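Local coordinates for protein homocysteine S-methyltransferase (Escherichia coli, PDB 5DMM) that transfers a methyl group from S-methylmethionine, or less efficiently from S-adenosylmethionine, to homocysteine, forming methionine with the help of zinc, at residues G123-Y128 / E144-F149; E168-F173 / A191-T196; A90-S95 / V154-D159. All blocks are in the same frame, centred on the assembly; numbering follows the deposited sequence.

The three contacts follow neighbouring elements of one TIM barrel from its outer helices to its substrate pocket. Contact 2, which joins strands 164-170 and 191-197, lies nearest the reaction: Glu168 and Thr169 belong to the homocysteine pocket, and the side chain of Thr169 is about 5 Å from a bound zinc. Contact 1 touches it through the loop after strand 117-122, Pro124 CG lying 3.3 Å from Thr169 O, and the two centres are 12 Å apart. Contacts 1 and 3 share helix 143-159, using its beginning and its end, with centres 16 Å apart. Contact 3 is the most remote from contact 2, at 20 Å between centres, and belongs to the helical layer.

Contact 1 of 3, residues G123-Y128 / E144-F149; sequences GPYGAY and EAFQAF. With ZN (zinc ion), chain D.
An aromatic cluster ties the loop and short helix that follow strand 117-122 of the TIM barrel to the start of helix 143-159, the outer helix that comes next in the chain. Four rings build it: Tyr125 and Tyr128 from 123-128, Phe146 and Phe149 from 144-149.

Two edge-to-face pairs centre on Tyr125. Tyr125, with CG anti to its backbone N, turns the CD1 edge of its ring onto the face of Phe149; CD1 lies over the ring centre, 3.7 Å from Phe149 CG, with the planes at 82°. Tyr125 is in turn the face for Phe146, whose edge is directed at it in an offset T-shaped pair, centroids 6.0 Å apart and planes at 83°. Phe146 CE1 comes within 4.0 Å of Tyr125 CB. One ring thus serves as edge to one neighbour and as face to another, while Tyr139 adds a further edge-to-face pair.

Simple apolar contact completes the cluster. Phe149 CE2 lies 3.7 Å from Tyr125 CA, and Phe149 CE1 reaches Tyr128 CB, also at 3.7 Å. Phe149 is carried there by a first torsion that sets CG anti to its backbone N (chi1 168°). An alanine here would remove the ring on which Tyr125 rests and would probably loosen the short helix against helix 143-159. Behind the cluster, Phe146 also packs on helix 173-183, and Glu175 accepts a hydrogen bond from Tyr125 N.

Metal coordination is a separate matter, near the start of the same helix on an exposed residue, and this zinc is distinct from the one by the homocysteine pocket. There Glu144 OE1 binds the ion at 2.1 Å, with water 1 and water 2 as further ligands.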
loop_
_atom_site.group_PDB
_atom_site.type_symbol
_atom_site.label_atom_id
_atom_site.label_comp_id
_atom_site.label_asym_id
_atom_site.label_seq_id
_atom_site.Cartn_x
_atom_site.Cartn_y
_atom_site.Cartn_z
ATOM N N GLY A 123 -2.041 6.169 3.228
ATOM C CA GLY A 123 -0.723 6.745 3.443
ATOM C C GLY A 123 -0.646 7.429 4.791
ATOM O O GLY A 123 -1.680 7.682 5.426
ATOM N N PRO A 124 0.578 7.756 5.232
ATOM C CA PRO A 124 0.773 8.354 6.558
ATOM C C PRO A 124 0.415 9.831 6.587
ATOM O O PRO A 124 0.346 10.467 5.541
ATOM C CB PRO A 124 2.275 8.169 6.803
ATOM C CG PRO A 124 2.876 8.244 5.415
ATOM C CD PRO A 124 1.852 7.587 4.504
ATOM N N TYR A 125 0.234 10.355 7.794
ATOM C CA TYR A 125 0.013 11.777 8.030
ATOM C C TYR A 125 1.166 12.600 7.440
ATOM O O TYR A 125 0.965 13.694 6.919
ATOM C CB TYR A 125 -0.141 12.024 9.535
ATOM C CG TYR A 125 -0.468 13.449 9.902
ATOM C CD1 TYR A 125 -1.752 13.956 9.732
ATOM C CD2 TYR A 125 0.508 14.293 10.423
ATOM C CE1 TYR A 125 -2.053 15.262 10.069
ATOM C CE2 TYR A 125 0.213 15.601 10.764
ATOM C CZ TYR A 125 -1.067 16.077 10.586
ATOM O OH TYR A 125 -1.363 17.378 10.925
ATOM N N GLY A 126 2.369 12.041 7.488
ATOM C CA GLY A 126 3.536 12.695 6.925
ATOM C C GLY A 126 3.436 13.046 5.451
ATOM O O GLY A 126 4.010 14.043 5.007
ATOM N N ALA A 127 2.716 12.222 4.692
ATOM C CA ALA A 127 2.545 12.454 3.264
ATOM C C ALA A 127 1.643 13.663 3.032
ATOM O O ALA A 127 1.784 14.377 2.040
ATOM C CB ALA A 127 1.975 11.219 2.588
ATOM N N TYR A 128 0.705 13.886 3.949
ATOM C CA TYR A 128 -0.144 15.071 3.883
ATOM C C TYR A 128 0.652 16.340 4.193
ATOM O O TYR A 128 0.445 17.387 3.563
ATOM C CB TYR A 128 -1.330 14.923 4.843
ATOM C CG TYR A 128 -1.922 16.236 5.311
ATOM C CD1 TYR A 128 -2.660 17.038 4.448
ATOM C CD2 TYR A 128 -1.754 16.661 6.628
ATOM C CE1 TYR A 128 -3.204 18.242 4.877
ATOM C CE2 TYR A 128 -2.290 17.861 7.064
ATOM C CZ TYR A 128 -3.015 18.639 6.187
ATOM O OH TYR A 128 -3.551 19.827 6.623
ATOM N N GLU A 144 -6.751 11.041 18.826
ATOM C CA GLU A 144 -7.979 11.520 18.194
ATOM C C GLU A 144 -7.723 12.250 16.886
ATOM O O GLU A 144 -8.508 12.135 15.934
ATOM C CB GLU A 144 -8.741 12.457 19.134
ATOM C CG GLU A 144 -9.283 11.784 20.363
ATOM C CD GLU A 144 -8.402 11.997 21.578
ATOM O OE1 GLU A 144 -7.162 11.887 21.445
ATOM O OE2 GLU A 144 -8.954 12.283 22.664
ATOM N N ALA A 145 -6.644 13.030 16.852
ATOM C CA ALA A 145 -6.299 13.794 15.656
ATOM C C ALA A 145 -5.855 12.865 14.529
ATOM O O ALA A 145 -6.264 13.035 13.382
ATOM C CB ALA A 145 -5.203 14.818 15.961
ATOM N N PHE A 146 -5.006 11.898 14.861
ATOM C CA PHE A 146 -4.618 10.883 13.879
ATOM C C PHE A 146 -5.857 10.164 13.364
ATOM O O PHE A 146 -6.014 9.954 12.162
ATOM C CB PHE A 146 -3.660 9.846 14.487
ATOM C CG PHE A 146 -2.215 10.279 14.527
ATOM C CD1 PHE A 146 -1.616 10.881 13.431
ATOM C CD2 PHE A 146 -1.448 10.040 15.663
ATOM C CE1 PHE A 146 -0.269 11.256 13.474
ATOM C CE2 PHE A 146 -0.108 10.414 15.717
ATOM C CZ PHE A 146 0.482 11.019 14.625
ATOM N N GLN A 147 -6.725 9.762 14.289
ATOM C CA GLN A 147 -7.912 9.014 13.903
ATOM C C GLN A 147 -8.869 9.880 13.077
ATOM O O GLN A 147 -9.453 9.395 12.103
ATOM C CB GLN A 147 -8.587 8.424 15.144
ATOM C CG GLN A 147 -7.787 7.270 15.753
ATOM C CD GLN A 147 -8.430 6.654 16.971
ATOM O OE1 GLN A 147 -9.261 7.280 17.632
ATOM N NE2 GLN A 147 -8.036 5.418 17.294
ATOM N N ALA A 148 -9.014 11.157 13.428
ATOM C CA ALA A 148 -9.842 12.064 12.622
ATOM C C ALA A 148 -9.278 12.260 11.214
ATOM O O ALA A 148 -10.035 12.408 10.244
ATOM C CB ALA A 148 -9.988 13.414 13.317
ATOM N N PHE A 149 -7.950 12.274 11.104
ATOM C CA PHE A 149 -7.283 12.405 9.808
ATOM C C PHE A 149 -7.545 11.188 8.931
ATOM O O PHE A 149 -7.838 11.320 7.745
ATOM C CB PHE A 149 -5.770 12.598 9.986
ATOM C CG PHE A 149 -4.974 12.448 8.711
ATOM C CD1 PHE A 149 -4.900 13.482 7.793
ATOM C CD2 PHE A 149 -4.284 11.282 8.447
ATOM C CE1 PHE A 149 -4.163 13.354 6.625
ATOM C CE2 PHE A 149 -3.532 11.143 7.277
ATOM C CZ PHE A 149 -3.476 12.178 6.367
HETATM ZN ZN ZN D . -6.016 11.970 23.178
HETATM O O HOH W 1 -3.552 11.623 22.778
HETATM O O HOH W 2 -6.081 13.921 23.954
#

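Contact 2 of 3, residues E168-F173 / A191-T196; sequences ETLPNF and AWFSFT. With HCS (2-amino-4-mercapto-butyric acid), chain F.
Neighbouring parallel strands of a TIM barrel, joined by helix 173-183 in a beta-alpha-beta crossover, meet here where the first one reaches the substrate pocket. The tight part is the single parallel bridge of Leu170 with Phe195, framed by two backbone hydrogen bonds. Leu170 N lies 3.1 Å from Ser194 O, in the plane of that carbonyl and on a lone pair, with 171° at the hydrogen. Thr196 N returns a bond to Leu170 O from well above the plane of the Leu170 carbonyl, so the second bond is less well directed. Phe195 CA also approaches Leu170 O, at 3.3 Å, adding a CA-H...O contact. On the side of the sheet facing helix 173-183, Leu170 CD1 packs against Phe193 CD2, crossing it obliquely. Thr169 CG2 meets Thr196 CG2 at 3.6 Å.

The side chains of Glu168 and Ser194 are looser, approaching only to 4.4 Å between their CB atoms. No solvent edge appears, for every touching residue is buried; beyond the corner that the chain turns at Thr169 lies homocysteine. The extended Glu168 side chain brings OE2 to 2.6 Å from OXT of the ligand carboxylate, a spacing at which one of the two acid groups probably holds a proton. Tyr253 and Ser121 hydrogen-bond to OE1 and OE2 respectively and fix the group. Thr169 CG2 also touches the ligand sulfur, while Thr169 OG1 lies 3.2 Å from homocysteine SD.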
loop_
_atom_site.group_PDB
_atom_site.type_symbol
_atom_site.label_atom_id
_atom_site.label_comp_id
_atom_site.label_asym_id
_atom_site.label_seq_id
_atom_site.Cartn_x
_atom_site.Cartn_y
_atom_site.Cartn_z
ATOM N N GLU A 168 0.483 2.001 4.565
ATOM C CA GLU A 168 1.834 1.881 4.017
ATOM C C GLU A 168 2.710 3.113 4.194
ATOM O O GLU A 168 2.214 4.219 4.429
ATOM C CB GLU A 168 1.742 1.556 2.531
ATOM C CG GLU A 168 1.019 2.652 1.726
ATOM C CD GLU A 168 0.887 2.314 0.253
ATOM O OE1 GLU A 168 1.466 1.295 -0.183
ATOM O OE2 GLU A 168 0.202 3.078 -0.471
ATOM N N THR A 169 4.019 2.914 4.046
ATOM C CA THR A 169 5.000 3.990 4.153
ATOM C C THR A 169 4.909 4.678 5.529
ATOM O O THR A 169 5.138 5.884 5.657
ATOM C CB THR A 169 4.811 5.045 3.017
ATOM O OG1 THR A 169 4.354 4.395 1.824
ATOM C CG2 THR A 169 6.112 5.780 2.713
ATOM N N LEU A 170 4.594 3.893 6.554
ATOM C CA LEU A 170 4.338 4.416 7.901
ATOM C C LEU A 170 5.636 4.583 8.702
ATOM O O LEU A 170 6.360 3.620 8.895
ATOM C CB LEU A 170 3.391 3.477 8.652
ATOM C CG LEU A 170 2.080 3.074 7.962
ATOM C CD1 LEU A 170 1.342 2.068 8.822
ATOM C CD2 LEU A 170 1.206 4.289 7.687
ATOM N N PRO A 171 5.918 5.804 9.183
ATOM C CA PRO A 171 7.179 6.107 9.870
ATOM C C PRO A 171 7.052 6.318 11.373
ATOM O O PRO A 171 8.074 6.418 12.050
ATOM C CB PRO A 171 7.594 7.415 9.218
ATOM C CG PRO A 171 6.250 8.128 9.042
ATOM C CD PRO A 171 5.213 7.039 8.792
ATOM N N ASN A 172 5.820 6.412 11.865
ATOM C CA ASN A 172 5.526 6.916 13.200
ATOM C C ASN A 172 4.717 5.917 14.027
ATOM O O ASN A 172 3.628 5.496 13.627
ATOM C CB ASN A 172 4.778 8.254 13.077
ATOM C CG ASN A 172 4.461 8.881 14.418
ATOM O OD1 ASN A 172 3.573 8.419 15.135
ATOM N ND2 ASN A 172 5.174 9.957 14.753
ATOM N N PHE A 173 5.264 5.539 15.180
ATOM C CA PHE A 173 4.680 4.519 16.051
ATOM C C PHE A 173 3.349 4.940 16.649
ATOM O O PHE A 173 2.410 4.138 16.695
ATOM C CB PHE A 173 5.669 4.173 17.171
ATOM C CG PHE A 173 5.280 2.980 17.993
ATOM C CD1 PHE A 173 4.864 1.804 17.396
ATOM C CD2 PHE A 173 5.377 3.021 19.376
ATOM C CE1 PHE A 173 4.520 0.691 18.167
ATOM C CE2 PHE A 173 5.038 1.913 20.153
ATOM C CZ PHE A 173 4.604 0.748 19.544
ATOM N N ALA A 191 -6.124 -5.538 7.099
ATOM C CA ALA A 191 -5.072 -4.640 6.613
ATOM C C ALA A 191 -3.681 -5.254 6.687
ATOM O O ALA A 191 -3.434 -6.140 7.514
ATOM C CB ALA A 191 -5.086 -3.333 7.410
ATOM N N TRP A 192 -2.774 -4.772 5.838
ATOM C CA TRP A 192 -1.354 -4.934 6.116
ATOM C C TRP A 192 -0.831 -3.585 6.568
ATOM O O TRP A 192 -1.407 -2.547 6.250
ATOM C CB TRP A 192 -0.558 -5.501 4.913
ATOM C CG TRP A 192 -0.218 -4.598 3.719
ATOM C CD1 TRP A 192 0.629 -3.520 3.702
ATOM C CD2 TRP A 192 -0.656 -4.779 2.360
ATOM N NE1 TRP A 192 0.717 -3.002 2.420
ATOM C CE2 TRP A 192 -0.056 -3.760 1.583
ATOM C CE3 TRP A 192 -1.499 -5.700 1.729
ATOM C CZ2 TRP A 192 -0.272 -3.645 0.204
ATOM C CZ3 TRP A 192 -1.706 -5.586 0.362
ATOM C CH2 TRP A 192 -1.102 -4.566 -0.385
ATOM N N PHE A 193 0.213 -3.625 7.385
ATOM C CA PHE A 193 0.925 -2.438 7.832
ATOM C C PHE A 193 2.355 -2.535 7.327
ATOM O O PHE A 193 3.078 -3.485 7.664
ATOM C CB PHE A 193 0.916 -2.325 9.366
ATOM C CG PHE A 193 -0.348 -1.718 9.942
ATOM C CD1 PHE A 193 -1.602 -2.204 9.590
ATOM C CD2 PHE A 193 -0.275 -0.690 10.869
ATOM C CE1 PHE A 193 -2.773 -1.643 10.135
ATOM C CE2 PHE A 193 -1.441 -0.128 11.424
ATOM C CZ PHE A 193 -2.687 -0.608 11.054
ATOM N N SER A 194 2.750 -1.564 6.515
ATOM C CA SER A 194 4.096 -1.536 5.972
ATOM C C SER A 194 4.791 -0.236 6.367
ATOM O O SER A 194 4.173 0.830 6.351
ATOM C CB SER A 194 4.050 -1.708 4.457
ATOM O OG SER A 194 5.357 -1.639 3.909
ATOM N N PHE A 195 6.076 -0.344 6.710
ATOM C CA PHE A 195 6.829 0.703 7.403
ATOM C C PHE A 195 8.004 1.255 6.609
ATOM O O PHE A 195 8.589 0.547 5.777
ATOM C CB PHE A 195 7.376 0.157 8.733
ATOM C CG PHE A 195 6.395 -0.683 9.487
ATOM C CD1 PHE A 195 5.214 -0.127 9.956
ATOM C CD2 PHE A 195 6.643 -2.022 9.716
ATOM C CE1 PHE A 195 4.298 -0.896 10.643
ATOM C CE2 PHE A 195 5.726 -2.800 10.408
ATOM C CZ PHE A 195 4.552 -2.234 10.867
ATOM N N THR A 196 8.372 2.508 6.890
ATOM C CA THR A 196 9.688 3.015 6.492
ATOM C C THR A 196 10.624 2.948 7.699
ATOM O O THR A 196 10.176 2.991 8.855
ATOM C CB THR A 196 9.652 4.458 5.944
ATOM O OG1 THR A 196 9.186 5.356 6.958
ATOM C CG2 THR A 196 8.766 4.536 4.720
HETATM N N HCS F . 1.403 5.679 -3.358
HETATM C CA HCS F . 2.224 4.488 -3.262
HETATM C CB HCS F . 3.138 4.597 -2.048
HETATM C CG HCS F . 4.075 5.792 -2.176
HETATM S SD HCS F . 5.357 5.694 -0.901
HETATM C C HCS F . 1.342 3.284 -3.118
HETATM O OXT HCS F . 0.104 3.453 -3.069
HETATM O O HCS F . 1.877 2.156 -3.050
#

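Contact 3 of 3, residues A90-S95 / V154-D159; sequences ALIGKS and VEALLD
Ile92 points from helix 85-109 toward helix 143-159, and its CG2 branch does the touching. Ile92 CG2, anti to the backbone N, lies 3.6 Å from both Ala156 CB and Leu157 CD2. The two partners present themselves differently. Ala156 CB points back toward helix 85-109 and also lies near Ile92 CB. Leu157 comes in from another direction: its CB leaves the helix across the line between the two helices, but with CG anti to the carbonyl carbon (chi1 -69°) the end of the chain swings back toward Ile92, the two side chains crossing at about a right angle.

The contact joins helices 85-109 and 143-159, neighbours in the outer helical layer of the TIM barrel. The axes of the two segments cross at -42° and approach to 8.1 Å. Nearest to each other are the backbones of Gly93 and Ala156, where Gly93 CA is 4.2 Å from Ala156 O. Deeper in, Leu157 also rests on Leu165 of strand 164-170, linking the helix pair to the barrel wall.

Ser95 lies beside the same leucine. Its hydroxyl is turned back along its own helix, between the backbone N and the carbonyl carbon. Ser95 OG donates to Ile92 O at 2.6 Å, in the carbonyl plane and on a lone pair. Ser95 OG also lies 4.2 Å from Leu157 CD2.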
loop_
_atom_site.group_PDB
_atom_site.type_symbol
_atom_site.label_atom_id
_atom_site.label_comp_id
_atom_site.label_asym_id
_atom_site.label_seq_id
_atom_site.Cartn_x
_atom_site.Cartn_y
_atom_site.Cartn_z
ATOM N N ALA A 90 -15.777 10.786 -2.213
ATOM C CA ALA A 90 -16.149 10.363 -3.560
ATOM C C ALA A 90 -14.924 9.983 -4.390
ATOM O O ALA A 90 -14.929 8.973 -5.106
ATOM C CB ALA A 90 -16.954 11.489 -4.274
ATOM N N LEU A 91 -13.867 10.781 -4.296
ATOM C CA LEU A 91 -12.680 10.523 -5.099
ATOM C C LEU A 91 -11.931 9.314 -4.548
ATOM O O LEU A 91 -11.375 8.519 -5.308
ATOM C CB LEU A 91 -11.762 11.740 -5.130
ATOM C CG LEU A 91 -12.351 12.933 -5.883
ATOM C CD1 LEU A 91 -11.347 14.060 -5.947
ATOM C CD2 LEU A 91 -12.734 12.500 -7.277
ATOM N N ILE A 92 -11.926 9.181 -3.228
ATOM C CA ILE A 92 -11.284 8.026 -2.606
ATOM C C ILE A 92 -11.992 6.759 -3.067
ATOM O O ILE A 92 -11.342 5.778 -3.476
ATOM C CB ILE A 92 -11.295 8.141 -1.075
ATOM C CG1 ILE A 92 -10.377 9.289 -0.634
ATOM C CG2 ILE A 92 -10.864 6.823 -0.431
ATOM C CD1 ILE A 92 -10.705 9.825 0.737
ATOM N N GLY A 93 -13.320 6.788 -3.026
ATOM C CA GLY A 93 -14.115 5.656 -3.465
ATOM C C GLY A 93 -13.888 5.338 -4.936
ATOM O O GLY A 93 -13.814 4.164 -5.332
ATOM N N LYS A 94 -13.770 6.386 -5.743
ATOM C CA LYS A 94 -13.487 6.242 -7.167
ATOM C C LYS A 94 -12.179 5.487 -7.427
ATOM O O LYS A 94 -12.093 4.708 -8.374
ATOM C CB LYS A 94 -13.421 7.610 -7.833
ATOM C CG LYS A 94 -13.162 7.555 -9.329
ATOM C CD LYS A 94 -14.357 6.991 -10.077
ATOM C CE LYS A 94 -14.318 7.373 -11.553
ATOM N NZ LYS A 94 -14.487 8.839 -11.754
ATOM N N SER A 95 -11.178 5.712 -6.578
ATOM C CA SER A 95 -9.881 5.055 -6.749
ATOM C C SER A 95 -10.036 3.540 -6.625
ATOM O O SER A 95 -9.330 2.785 -7.304
ATOM C CB SER A 95 -8.843 5.587 -5.742
ATOM O OG SER A 95 -9.006 5.036 -4.441
ATOM N N VAL A 154 -10.513 5.628 5.458
ATOM C CA VAL A 154 -10.785 4.235 5.801
ATOM C C VAL A 154 -12.231 3.887 5.460
ATOM O O VAL A 154 -12.498 2.871 4.832
ATOM C CB VAL A 154 -10.506 3.936 7.296
ATOM C CG1 VAL A 154 -11.103 2.604 7.702
ATOM C CG2 VAL A 154 -8.995 3.950 7.563
ATOM N N GLU A 155 -13.166 4.753 5.850
ATOM C CA GLU A 155 -14.568 4.484 5.582
ATOM C C GLU A 155 -14.874 4.438 4.083
ATOM O O GLU A 155 -15.561 3.532 3.611
ATOM C CB GLU A 155 -15.439 5.518 6.303
ATOM C CG GLU A 155 -15.494 5.212 7.795
ATOM C CD GLU A 155 -16.389 6.152 8.608
ATOM O OE1 GLU A 155 -17.035 7.050 8.028
ATOM O OE2 GLU A 155 -16.438 5.982 9.846
ATOM N N ALA A 156 -14.319 5.378 3.331
ATOM C CA ALA A 156 -14.588 5.466 1.901
ATOM C C ALA A 156 -14.025 4.259 1.147
ATOM O O ALA A 156 -14.669 3.735 0.231
ATOM C CB ALA A 156 -14.014 6.759 1.341
ATOM N N LEU A 157 -12.836 3.812 1.546
ATOM C CA LEU A 157 -12.195 2.662 0.898
ATOM C C LEU A 157 -12.981 1.370 1.166
ATOM O O LEU A 157 -13.173 0.547 0.268
ATOM C CB LEU A 157 -10.742 2.511 1.377
ATOM C CG LEU A 157 -9.727 3.580 0.936
ATOM C CD1 LEU A 157 -8.400 3.402 1.689
ATOM C CD2 LEU A 157 -9.448 3.530 -0.574
ATOM N N LEU A 158 -13.444 1.197 2.402
ATOM C CA LEU A 158 -14.197 -0.004 2.758
ATOM C C LEU A 158 -15.575 0.019 2.091
ATOM O O LEU A 158 -16.018 -0.990 1.528
ATOM C CB LEU A 158 -14.330 -0.134 4.290
ATOM C CG LEU A 158 -13.025 -0.388 5.060
ATOM C CD1 LEU A 158 -13.229 -0.338 6.580
ATOM C CD2 LEU A 158 -12.403 -1.718 4.656
ATOM N N ASP A 159 -16.238 1.169 2.126
ATOM C CA ASP A 159 -17.571 1.287 1.534
ATOM C C ASP A 159 -17.560 1.075 0.032
ATOM O O ASP A 159 -18.549 0.611 -0.535
ATOM C CB ASP A 159 -18.191 2.654 1.837
ATOM C CG ASP A 159 -18.642 2.778 3.266
ATOM O OD1 ASP A 159 -18.802 1.735 3.937
ATOM O OD2 ASP A 159 -18.833 3.923 3.728
#